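Local structure of N-terminal acetyltransferase B complex subunit MDM20 (Candida albicans, 5K04) at residues C113-F117 / R131-L136; A150-H154 / Y189-F194; P275-L281 / N300-F305; P388-K393 / I715-F720. The protein probably serves as the non-catalytic subunit of the NatB N-terminal acetyltransferase complex, in which it binds the NAT3 subunit. All blocks are in the same frame, centred on the assembly; numbering follows the deposited sequence.

Interaction 1 of 4, residues C113-F117 / R131-L136; sequences CLSWF and RIFMYL
With CG1 placed opposite the carbonyl carbon (chi1 -67°), Ile-132 sends its longer branch across to Trp-116, whose own CG stands anti to the backbone N (chi1 -163°) and presents one indole face to it. CG1 sits over that face, 3.6 Å from the centroid of the six-membered ring of Trp-116, in a CH-pi contact. Its closest carbon in the indole is CD2, at the ring fusion, where the distance from Ile-132 CG1 is 3.4 Å. The terminal CD1 continues over the five-membered ring and reaches the backbone of Phe-117, while the second branch turns the other way, bringing Ile-132 CG2 to 3.6 Å from Cys-113 O. One branched side chain thus fills the space between three residues on a single face of the partner helix. Helices 109-120 and 126-138, consecutive in the chain, form an antiparallel hairpin here, their local axes 9.8 Å apart at 170°, the kind of pair from which TPR-like helical superstructures are built. The far edge of the indole meets Tyr-135, with Trp-116 CZ3 at 4.0 Å from Tyr-135 CD2; the phenol itself is anchored by Glu-99, and Tyr-98 stacks on the tryptophan. Toward one end of the contact, Cys-113 CB packs on Leu-136 CD1 at 3.8 Å, and the cysteine sulfur lies against Tyr-135 CB. On the flank beyond Ile-132, Phe-133 CZ comes over a face of the Phe-117 ring and lies 3.6 Å from Phe-117 CE1, the two rings meeting obliquely. Phe-117 also makes edge-to-face pairs with Phe-129 and Phe-484.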
# COMPACT_ATOMS: atom_id res chain seq x y z
N CYS A 113 -3.29 3.33 32.04
CA CYS A 113 -2.25 3.04 31.06
C CYS A 113 -2.84 2.55 29.74
O CYS A 113 -2.38 2.95 28.67
CB CYS A 113 -1.26 2.03 31.65
SG CYS A 113 -0.11 2.71 32.85
N LEU A 114 -3.92 1.75 29.80
CA LEU A 114 -4.51 1.22 28.57
C LEU A 114 -5.23 2.30 27.77
O LEU A 114 -5.19 2.29 26.54
CB LEU A 114 -5.48 0.07 28.88
CG LEU A 114 -4.80 -1.19 29.45
CD1 LEU A 114 -5.79 -2.32 29.72
CD2 LEU A 114 -3.64 -1.69 28.57
N SER A 115 -5.89 3.24 28.46
CA SER A 115 -6.47 4.41 27.79
C SER A 115 -5.36 5.26 27.16
O SER A 115 -5.44 5.63 25.98
CB SER A 115 -7.29 5.23 28.80
OG SER A 115 -7.59 6.53 28.34
N TRP A 116 -4.33 5.58 27.95
CA TRP A 116 -3.13 6.25 27.47
C TRP A 116 -2.58 5.59 26.21
O TRP A 116 -2.24 6.26 25.23
CB TRP A 116 -2.08 6.22 28.58
CG TRP A 116 -0.96 7.17 28.42
CD1 TRP A 116 -0.78 8.07 27.40
CD2 TRP A 116 0.15 7.34 29.31
NE1 TRP A 116 0.38 8.78 27.61
CE2 TRP A 116 0.97 8.35 28.77
CE3 TRP A 116 0.54 6.72 30.50
CZ2 TRP A 116 2.15 8.76 29.39
CZ3 TRP A 116 1.71 7.13 31.12
CH2 TRP A 116 2.50 8.14 30.56
N PHE A 117 -2.48 4.26 26.24
CA PHE A 117 -1.87 3.53 25.14
C PHE A 117 -2.78 3.52 23.92
O PHE A 117 -2.34 3.80 22.80
CB PHE A 117 -1.54 2.11 25.60
CG PHE A 117 -1.09 1.19 24.51
CD1 PHE A 117 0.07 1.45 23.79
CD2 PHE A 117 -1.81 0.04 24.22
CE1 PHE A 117 0.49 0.59 22.78
CE2 PHE A 117 -1.40 -0.83 23.22
CZ PHE A 117 -0.25 -0.55 22.50
N ARG A 131 7.30 4.29 27.90
CA ARG A 131 6.95 4.92 29.17
C ARG A 131 5.65 4.34 29.72
O ARG A 131 5.55 4.07 30.92
CB ARG A 131 6.84 6.43 29.00
CG ARG A 131 6.58 7.15 30.32
CD ARG A 131 7.39 8.45 30.43
NE ARG A 131 6.95 9.47 29.49
CZ ARG A 131 7.68 9.93 28.48
NH1 ARG A 131 8.91 9.48 28.28
NH2 ARG A 131 7.18 10.86 27.68
N ILE A 132 4.64 4.15 28.87
CA ILE A 132 3.39 3.55 29.33
C ILE A 132 3.65 2.16 29.89
O ILE A 132 3.20 1.81 30.99
CB ILE A 132 2.36 3.48 28.19
CG1 ILE A 132 1.95 4.89 27.79
CG2 ILE A 132 1.17 2.62 28.61
CD1 ILE A 132 1.17 4.93 26.48
N PHE A 133 4.39 1.36 29.13
CA PHE A 133 4.68 0.00 29.53
C PHE A 133 5.53 -0.04 30.80
O PHE A 133 5.40 -0.98 31.60
CB PHE A 133 5.36 -0.71 28.37
CG PHE A 133 4.46 -0.86 27.16
CD1 PHE A 133 3.09 -0.76 27.28
CD2 PHE A 133 4.99 -1.10 25.91
CE1 PHE A 133 2.25 -0.89 26.17
CE2 PHE A 133 4.16 -1.23 24.79
CZ PHE A 133 2.79 -1.12 24.93
N MET A 134 6.37 0.97 31.02
CA MET A 134 7.15 1.02 32.26
C MET A 134 6.23 1.14 33.47
O MET A 134 6.36 0.38 34.44
CB MET A 134 8.15 2.19 32.20
CG MET A 134 9.11 2.28 33.41
SD MET A 134 8.43 3.11 34.82
CE MET A 134 8.37 4.73 34.11
N TYR A 135 5.31 2.11 33.45
CA TYR A 135 4.34 2.24 34.55
C TYR A 135 3.50 0.98 34.69
O TYR A 135 3.24 0.50 35.80
CB TYR A 135 3.44 3.45 34.33
CG TYR A 135 4.08 4.78 34.64
CD1 TYR A 135 4.28 5.18 35.95
CD2 TYR A 135 4.46 5.65 33.62
CE1 TYR A 135 4.86 6.41 36.25
CE2 TYR A 135 5.04 6.89 33.92
CZ TYR A 135 5.24 7.26 35.24
OH TYR A 135 5.81 8.46 35.57
N LEU A 136 3.06 0.42 33.56
CA LEU A 136 2.16 -0.72 33.58
C LEU A 136 2.85 -1.97 34.11
O LEU A 136 2.20 -2.86 34.67
CB LEU A 136 1.62 -0.93 32.17
CG LEU A 136 0.51 -1.96 32.03
CD1 LEU A 136 -0.69 -1.56 32.88
CD2 LEU A 136 0.13 -2.10 30.57

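Interaction 2 of 4, residues A150-H154 / Y189-F194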
# COMPACT_ATOMS: atom_id res chain seq x y z
N ALA A 150 9.48 -4.98 27.30
CA ALA A 150 10.69 -5.46 26.64
C ALA A 150 10.63 -5.23 25.14
O ALA A 150 11.59 -4.75 24.52
CB ALA A 150 10.88 -6.95 26.93
N PHE A 151 9.51 -5.61 24.53
CA PHE A 151 9.34 -5.40 23.10
C PHE A 151 9.43 -3.92 22.74
O PHE A 151 9.98 -3.56 21.69
CB PHE A 151 8.01 -6.01 22.65
CG PHE A 151 7.79 -5.95 21.16
CD1 PHE A 151 8.57 -6.72 20.30
CD2 PHE A 151 6.81 -5.13 20.63
CE1 PHE A 151 8.36 -6.66 18.93
CE2 PHE A 151 6.59 -5.08 19.27
CZ PHE A 151 7.37 -5.84 18.42
N SER A 152 8.94 -3.05 23.63
CA SER A 152 8.97 -1.61 23.38
C SER A 152 10.40 -1.08 23.32
O SER A 152 10.63 -0.03 22.71
CB SER A 152 8.16 -0.87 24.44
OG SER A 152 8.79 -0.89 25.71
N PHE A 153 11.36 -1.78 23.94
CA PHE A 153 12.76 -1.36 23.86
C PHE A 153 13.34 -1.64 22.49
O PHE A 153 14.15 -0.87 21.98
CB PHE A 153 13.59 -2.05 24.93
CG PHE A 153 13.49 -1.40 26.27
CD1 PHE A 153 14.06 -0.16 26.50
CD2 PHE A 153 12.79 -2.02 27.30
CE1 PHE A 153 13.95 0.46 27.75
CE2 PHE A 153 12.68 -1.42 28.55
CZ PHE A 153 13.26 -0.17 28.77
N HIS A 154 12.92 -2.76 21.89
CA HIS A 154 13.24 -3.02 20.49
C HIS A 154 12.66 -1.95 19.57
O HIS A 154 13.33 -1.48 18.65
CB HIS A 154 12.72 -4.39 20.09
CG HIS A 154 12.65 -4.57 18.61
ND1 HIS A 154 13.78 -4.60 17.81
CD2 HIS A 154 11.60 -4.70 17.77
CE1 HIS A 154 13.42 -4.76 16.55
NE2 HIS A 154 12.10 -4.82 16.50
N TYR A 189 11.36 -15.16 20.40
CA TYR A 189 11.60 -14.13 19.39
C TYR A 189 12.00 -12.80 20.03
O TYR A 189 13.02 -12.20 19.67
CB TYR A 189 10.37 -13.98 18.50
CG TYR A 189 10.40 -12.77 17.57
CD1 TYR A 189 11.10 -12.81 16.35
CD2 TYR A 189 9.73 -11.59 17.90
CE1 TYR A 189 11.15 -11.69 15.51
CE2 TYR A 189 9.75 -10.48 17.05
CZ TYR A 189 10.47 -10.54 15.86
OH TYR A 189 10.50 -9.45 15.04
N VAL A 190 11.21 -12.34 21.02
CA VAL A 190 11.48 -11.04 21.64
C VAL A 190 12.88 -11.01 22.22
O VAL A 190 13.63 -10.04 22.03
CB VAL A 190 10.44 -10.73 22.74
CG1 VAL A 190 10.80 -9.42 23.46
CG2 VAL A 190 9.06 -10.60 22.14
N TYR A 191 13.25 -12.08 22.93
CA TYR A 191 14.58 -12.19 23.52
C TYR A 191 15.66 -12.01 22.45
O TYR A 191 16.62 -11.26 22.66
CB TYR A 191 14.70 -13.55 24.23
CG TYR A 191 15.92 -13.73 25.09
CD1 TYR A 191 16.40 -12.68 25.86
CD2 TYR A 191 16.60 -14.94 25.14
CE1 TYR A 191 17.53 -12.83 26.63
CE2 TYR A 191 17.73 -15.09 25.93
CZ TYR A 191 18.20 -14.04 26.67
OH TYR A 191 19.33 -14.20 27.46
N THR A 192 15.51 -12.66 21.29
CA THR A 192 16.52 -12.58 20.23
C THR A 192 16.71 -11.16 19.72
O THR A 192 17.76 -10.86 19.14
CB THR A 192 16.17 -13.47 19.04
OG1 THR A 192 14.98 -12.98 18.43
CG2 THR A 192 15.99 -14.92 19.47
N LEU A 193 15.73 -10.28 19.93
CA LEU A 193 15.89 -8.90 19.46
C LEU A 193 17.01 -8.17 20.18
O LEU A 193 17.46 -7.13 19.70
CB LEU A 193 14.58 -8.12 19.64
CG LEU A 193 13.36 -8.72 18.93
CD1 LEU A 193 12.10 -8.00 19.41
CD2 LEU A 193 13.51 -8.64 17.40
N PHE A 194 17.50 -8.68 21.31
CA PHE A 194 18.54 -8.01 22.08
C PHE A 194 19.85 -8.78 22.11
O PHE A 194 20.75 -8.42 22.88
CB PHE A 194 18.05 -7.74 23.50
CG PHE A 194 16.70 -7.09 23.54
CD1 PHE A 194 16.54 -5.76 23.18
CD2 PHE A 194 15.57 -7.83 23.88
CE1 PHE A 194 15.29 -5.16 23.19
CE2 PHE A 194 14.31 -7.24 23.87
CZ PHE A 194 14.17 -5.90 23.54
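The closest pairing of rings and aliphatic groups is between Leu-193 and His-154. CD1 of the leucine lies over one imidazole face, toward its rim, 3.9 Å from the ring centroid of His-154, and makes a CH-pi contact; the two side chains cross at about a right angle. The imidazole is carried to this position by a first torsion that sets CG anti to the backbone N (chi1 163°).

Apolar contacts spread from there. The same methyl, Leu-193 CD1, also touches Phe-151 CD1 at 3.9 Å, and Val-190 reaches across with both branches: its CG2 lies 4.3 Å from Phe-151 CD1, while its CG1 faces Ala-150 CB at the same distance of 4.3 Å. Phe-194 CE1 approaches Phe-153 CB obliquely.

The Phe-194 ring meets the backbone of helix 143-157 edge-on. Phe-194 CZ stands 3.0 Å from Ala-150 O, a tight approach, and Phe-194 CE1 lies 3.6 Å from His-154 N, both near the ring plane. Ala-150 O is in addition the acceptor of Phe-153 N.

No hydrogen bond joins the two segments, and adhesion rests on shape and on aromatic surfaces. The polar end of His-154 is served instead by Glu-493, to which NE2 is hydrogen-bonded; this carboxylate may favour a protonated imidazole, while the buried ring face remains covered by Leu-193.

Interaction 3 of 4, residues P275-L281 / N300-F305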
# COMPACT_ATOMS: atom_id res chain seq x y z
N PRO A 275 14.92 -34.43 -9.85
CA PRO A 275 14.96 -33.34 -10.84
C PRO A 275 14.03 -32.18 -10.53
O PRO A 275 13.38 -31.64 -11.43
CB PRO A 275 14.57 -34.04 -12.15
CG PRO A 275 13.77 -35.23 -11.72
CD PRO A 275 14.28 -35.65 -10.37
N THR A 276 13.95 -31.77 -9.26
CA THR A 276 13.09 -30.67 -8.88
C THR A 276 13.64 -29.35 -9.41
O THR A 276 14.81 -29.24 -9.80
CB THR A 276 12.90 -30.58 -7.36
OG1 THR A 276 14.10 -30.10 -6.73
CG2 THR A 276 12.53 -31.95 -6.78
N ARG A 277 12.75 -28.35 -9.46
CA ARG A 277 13.15 -27.00 -9.86
C ARG A 277 14.30 -26.49 -9.00
O ARG A 277 15.35 -26.08 -9.51
CB ARG A 277 11.95 -26.06 -9.79
CG ARG A 277 12.28 -24.57 -9.95
CD ARG A 277 11.09 -23.79 -10.53
NE ARG A 277 11.32 -22.34 -10.49
CZ ARG A 277 11.05 -21.57 -9.44
NH1 ARG A 277 10.53 -22.09 -8.34
NH2 ARG A 277 11.32 -20.26 -9.47
N ASN A 278 14.12 -26.52 -7.68
CA ASN A 278 15.11 -25.93 -6.78
C ASN A 278 16.46 -26.64 -6.90
O ASN A 278 17.51 -26.00 -6.82
CB ASN A 278 14.61 -25.98 -5.35
CG ASN A 278 13.67 -24.82 -5.01
OD1 ASN A 278 13.58 -23.84 -5.76
ND2 ASN A 278 12.99 -24.93 -3.88
N ILE A 279 16.45 -27.96 -7.09
CA ILE A 279 17.70 -28.69 -7.21
C ILE A 279 18.34 -28.42 -8.57
O ILE A 279 19.57 -28.38 -8.69
CB ILE A 279 17.46 -30.20 -6.99
CG1 ILE A 279 17.13 -30.47 -5.52
CG2 ILE A 279 18.65 -31.05 -7.47
CD1 ILE A 279 16.77 -31.93 -5.27
N SER A 280 17.52 -28.20 -9.60
CA SER A 280 18.06 -27.90 -10.92
C SER A 280 18.78 -26.56 -10.92
O SER A 280 19.86 -26.44 -11.49
CB SER A 280 16.94 -27.93 -11.95
OG SER A 280 16.44 -29.25 -12.09
N LEU A 281 18.19 -25.56 -10.26
CA LEU A 281 18.87 -24.28 -10.11
C LEU A 281 20.06 -24.40 -9.17
O LEU A 281 21.09 -23.74 -9.38
CB LEU A 281 17.89 -23.22 -9.58
CG LEU A 281 16.84 -22.73 -10.57
CD1 LEU A 281 15.92 -21.71 -9.92
CD2 LEU A 281 17.48 -22.14 -11.81
N ASN A 300 20.64 -28.11 -18.63
CA ASN A 300 19.77 -29.11 -18.01
C ASN A 300 18.55 -28.45 -17.38
O ASN A 300 17.44 -29.00 -17.44
CB ASN A 300 20.56 -29.94 -17.00
CG ASN A 300 19.66 -30.78 -16.07
OD1 ASN A 300 19.23 -31.88 -16.44
ND2 ASN A 300 19.40 -30.28 -14.84
N TYR A 301 18.72 -27.27 -16.77
CA TYR A 301 17.55 -26.56 -16.25
C TYR A 301 16.61 -26.17 -17.38
O TYR A 301 15.40 -26.35 -17.27
CB TYR A 301 17.97 -25.32 -15.45
CG TYR A 301 16.75 -24.54 -15.02
CD1 TYR A 301 16.08 -24.85 -13.83
CD2 TYR A 301 16.24 -23.51 -15.81
CE1 TYR A 301 14.94 -24.15 -13.45
CE2 TYR A 301 15.11 -22.81 -15.43
CZ TYR A 301 14.46 -23.13 -14.26
OH TYR A 301 13.34 -22.42 -13.90
N TYR A 302 17.17 -25.66 -18.48
CA TYR A 302 16.37 -25.20 -19.61
C TYR A 302 15.58 -26.35 -20.23
O TYR A 302 14.42 -26.18 -20.63
CB TYR A 302 17.26 -24.52 -20.65
CG TYR A 302 16.54 -24.17 -21.94
CD1 TYR A 302 15.90 -22.95 -22.09
CD2 TYR A 302 16.49 -25.06 -23.01
CE1 TYR A 302 15.23 -22.62 -23.26
CE2 TYR A 302 15.81 -24.73 -24.19
CZ TYR A 302 15.19 -23.51 -24.31
OH TYR A 302 14.52 -23.17 -25.45
N GLN A 303 16.20 -27.53 -20.35
CA GLN A 303 15.52 -28.66 -20.97
C GLN A 303 14.34 -29.12 -20.14
O GLN A 303 13.34 -29.60 -20.68
CB GLN A 303 16.49 -29.82 -21.18
CG GLN A 303 17.60 -29.55 -22.22
CD GLN A 303 17.06 -29.21 -23.61
OE1 GLN A 303 16.00 -29.70 -24.01
NE2 GLN A 303 17.78 -28.37 -24.33
N LYS A 304 14.45 -29.00 -18.82
CA LYS A 304 13.38 -29.40 -17.93
C LYS A 304 12.31 -28.33 -17.79
O LYS A 304 11.14 -28.67 -17.55
CB LYS A 304 13.96 -29.76 -16.56
CG LYS A 304 14.88 -30.96 -16.61
CD LYS A 304 15.42 -31.31 -15.24
CE LYS A 304 16.01 -32.72 -15.25
NZ LYS A 304 14.99 -33.72 -15.70
N PHE A 305 12.66 -27.05 -17.95
CA PHE A 305 11.74 -25.98 -17.57
C PHE A 305 11.45 -24.95 -18.67
O PHE A 305 10.82 -23.93 -18.39
CB PHE A 305 12.26 -25.30 -16.30
CG PHE A 305 12.22 -26.21 -15.10
CD1 PHE A 305 11.04 -26.36 -14.38
CD2 PHE A 305 13.33 -26.96 -14.74
CE1 PHE A 305 10.98 -27.23 -13.29
CE2 PHE A 305 13.28 -27.83 -13.66
CZ PHE A 305 12.10 -27.97 -12.94
O HOH W 1 20.35 -28.08 -13.79
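Ser-280 enters as a knob among Asn-300, Tyr-301, Lys-304 and Phe-305, its CB 3.7 Å from Tyr-301 CD1 at the edge of that ring. Its hydroxyl lies beside its own backbone N (chi1 -67°), which turns it back along the helix to donate to Thr-276 O over 2.8 Å, from above the carbonyl plane; Ser-280 N reaches the same oxygen from the opposite face. Thr-276 is also the N-cap, with OG1 accepting from Ile-279 N. The Tyr-301 ring is clasped between Leu-281 CD2, 3.8 Å from its centroid in a CH-pi contact, and Phe-305 CB on the other face. Phe-305 turns its ring toward the first turn, with Phe-305 CZ 3.4 Å from Arg-277 CA. A water accepts from Asn-300 ND2 at 2.6 Å and donates to Ser-280 O, bridging the helices. Arg-277, extended from CG to NE, runs alongside Tyr-301; Asp-314 binds both its NE and the tyrosine OH. Helices 277-289 and 295-305 form an antiparallel pair within the TPR-clan region of the NatB non-catalytic subunit. The Arg-277 guanidinium salt-bridges Glu-48 of the NAT3 chain, helix 248-260 packs on helix 277-289, and helix 311-315 touches both members.

Interaction 4 of 4, residues P388-K393 / I715-F720; sequences PQNTIK and IDSMDF
Gln-389 O accepts the helical bond of Lys-393 N at 3.0 Å and also borders the edge of the Phe-720 ring, with Phe-720 CE1 at 3.6 Å from Gln-389 O. Lys-393 CB lies at that edge too, 3.7 Å from Phe-720 CE1. Ile-392 CG2 meets Phe-720 CZ obliquely at 3.8 Å. CG of the phenylalanine lies beside its own backbone N (chi1 -75°), which turns the ring from the extended chain onto the helix. The amine of Lys-393 leads off toward Asp-383, with which it forms a salt bridge, so its contribution here is the CB methylene.

Met-718 supplies the second patch. Its SD lies 3.5 Å from Gln-389 CB, and its chain slides past that of the glutamine in the opposite direction, bringing Met-718 CB and CG along the terminal amide. A bend at chi3 (-25°) carries the methyl on to Ile-392, Met-718 CE standing 3.7 Å from Ile-392 CD1. Ile-392 CD1 also meets Ile-715 CG1 at 4.2 Å, which draws the last turn of the other helix into the apolar cluster. The amide of Gln-389 lies near the backbone of Asp-719, but the modelled contact is too short to be trusted.

The first turn of helix 388-404 therefore rests on the end of helix 707-717 and on the extended residues that leave it. Helix 729-747 packs on Ile-715, Ile-728 touches Phe-720, and the loop residues Asn-656 and Leu-658 pack on Pro-388.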
# COMPACT_ATOMS: atom_id res chain seq x y z
N PRO A 388 0.89 11.25 -29.75
CA PRO A 388 -0.52 10.85 -29.55
C PRO A 388 -1.04 9.84 -30.56
O PRO A 388 -1.91 9.02 -30.21
CB PRO A 388 -1.28 12.19 -29.65
CG PRO A 388 -0.33 13.14 -30.36
CD PRO A 388 1.04 12.70 -29.94
N GLN A 389 -0.56 9.86 -31.80
CA GLN A 389 -0.88 8.82 -32.77
C GLN A 389 -0.37 7.46 -32.32
O GLN A 389 -1.05 6.44 -32.50
CB GLN A 389 -0.28 9.18 -34.13
CG GLN A 389 -0.53 8.18 -35.23
CD GLN A 389 -0.36 8.85 -36.58
OE1 GLN A 389 0.03 10.01 -36.66
NE2 GLN A 389 -0.66 8.12 -37.64
N ASN A 390 0.84 7.41 -31.76
CA ASN A 390 1.37 6.13 -31.30
C ASN A 390 0.59 5.64 -30.09
O ASN A 390 0.31 4.44 -29.96
CB ASN A 390 2.85 6.28 -30.98
CG ASN A 390 3.41 5.06 -30.25
OD1 ASN A 390 3.31 4.95 -29.04
ND2 ASN A 390 4.02 4.16 -31.00
N THR A 391 0.21 6.57 -29.21
CA THR A 391 -0.56 6.22 -28.01
C THR A 391 -1.93 5.66 -28.38
O THR A 391 -2.38 4.65 -27.82
CB THR A 391 -0.68 7.46 -27.14
OG1 THR A 391 0.62 7.78 -26.63
CG2 THR A 391 -1.67 7.26 -25.99
N ILE A 392 -2.60 6.29 -29.35
CA ILE A 392 -3.91 5.83 -29.79
C ILE A 392 -3.80 4.49 -30.50
O ILE A 392 -4.61 3.59 -30.28
CB ILE A 392 -4.55 6.91 -30.68
CG1 ILE A 392 -4.95 8.13 -29.84
CG2 ILE A 392 -5.75 6.34 -31.44
CD1 ILE A 392 -5.47 9.30 -30.68
N LYS A 393 -2.79 4.34 -31.37
CA LYS A 393 -2.58 3.06 -32.04
C LYS A 393 -2.44 1.94 -31.02
O LYS A 393 -3.10 0.89 -31.12
CB LYS A 393 -1.35 3.13 -32.95
CG LYS A 393 -0.93 1.77 -33.52
CD LYS A 393 0.39 1.81 -34.29
CE LYS A 393 1.58 1.82 -33.37
NZ LYS A 393 2.86 1.78 -34.10
N ILE A 715 -7.02 13.88 -34.97
CA ILE A 715 -7.32 12.46 -34.91
C ILE A 715 -7.74 11.93 -36.27
O ILE A 715 -7.27 10.87 -36.71
CB ILE A 715 -8.40 12.23 -33.84
CG1 ILE A 715 -7.78 12.37 -32.44
CG2 ILE A 715 -9.10 10.90 -34.04
CD1 ILE A 715 -8.80 12.35 -31.30
N ASP A 716 -8.60 12.67 -36.98
CA ASP A 716 -9.06 12.23 -38.30
C ASP A 716 -7.95 12.28 -39.34
O ASP A 716 -7.99 11.53 -40.32
CB ASP A 716 -10.24 13.09 -38.76
CG ASP A 716 -11.52 12.85 -37.95
OD1 ASP A 716 -11.63 11.82 -37.25
OD2 ASP A 716 -12.42 13.70 -38.05
N SER A 717 -6.95 13.15 -39.15
CA SER A 717 -5.83 13.24 -40.08
C SER A 717 -4.76 12.19 -39.81
O SER A 717 -3.83 12.08 -40.62
CB SER A 717 -5.19 14.62 -40.01
OG SER A 717 -4.46 14.76 -38.80
N MET A 718 -4.84 11.44 -38.71
CA MET A 718 -3.81 10.47 -38.39
C MET A 718 -4.01 9.20 -39.21
O MET A 718 -5.12 8.66 -39.29
CB MET A 718 -3.81 10.16 -36.90
CG MET A 718 -3.32 11.34 -36.07
SD MET A 718 -3.21 11.10 -34.29
CE MET A 718 -4.40 9.84 -34.19
N ASP A 719 -2.94 8.74 -39.84
CA ASP A 719 -2.94 7.47 -40.54
C ASP A 719 -2.47 6.35 -39.61
O ASP A 719 -1.76 6.58 -38.63
CB ASP A 719 -2.05 7.53 -41.78
CG ASP A 719 -2.57 8.52 -42.81
OD1 ASP A 719 -3.58 8.22 -43.49
OD2 ASP A 719 -1.97 9.61 -42.93
N PHE A 720 -2.89 5.14 -39.93
CA PHE A 720 -2.65 4.00 -39.06
C PHE A 720 -2.29 2.79 -39.90
O PHE A 720 -3.06 2.38 -40.78
CB PHE A 720 -3.89 3.70 -38.22
CG PHE A 720 -4.10 4.66 -37.10
CD1 PHE A 720 -3.33 4.56 -35.95
CD2 PHE A 720 -5.06 5.65 -37.20
CE1 PHE A 720 -3.51 5.44 -34.91
CE2 PHE A 720 -5.26 6.54 -36.15
CZ PHE A 720 -4.48 6.43 -35.01

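How the interactions relate
From the N terminus, the four contacts follow one another in series; none nests within or crosses another. Interaction 1 closes a short loop of 13 residues between adjacent helices, and interaction 2 closes one of 34, stepping from helix 143-157 over helix 162-177 to helix 185-192. These two touch, Phe-133 CD2 lying 3.5 Å from Ser-152 CB, so they adjoin through helices 126-138 and 143-157, which follow each other in the chain. Interaction 3 closes a loop of 18 residues between successive helices, about 41 Å from interaction 2 between centres and beside the NAT3 subunit. Interaction 4 spans 321 residues and ties helix 388-404 to C-terminal elements, on the opposite side of the chain's centre from interactions 1 and 2.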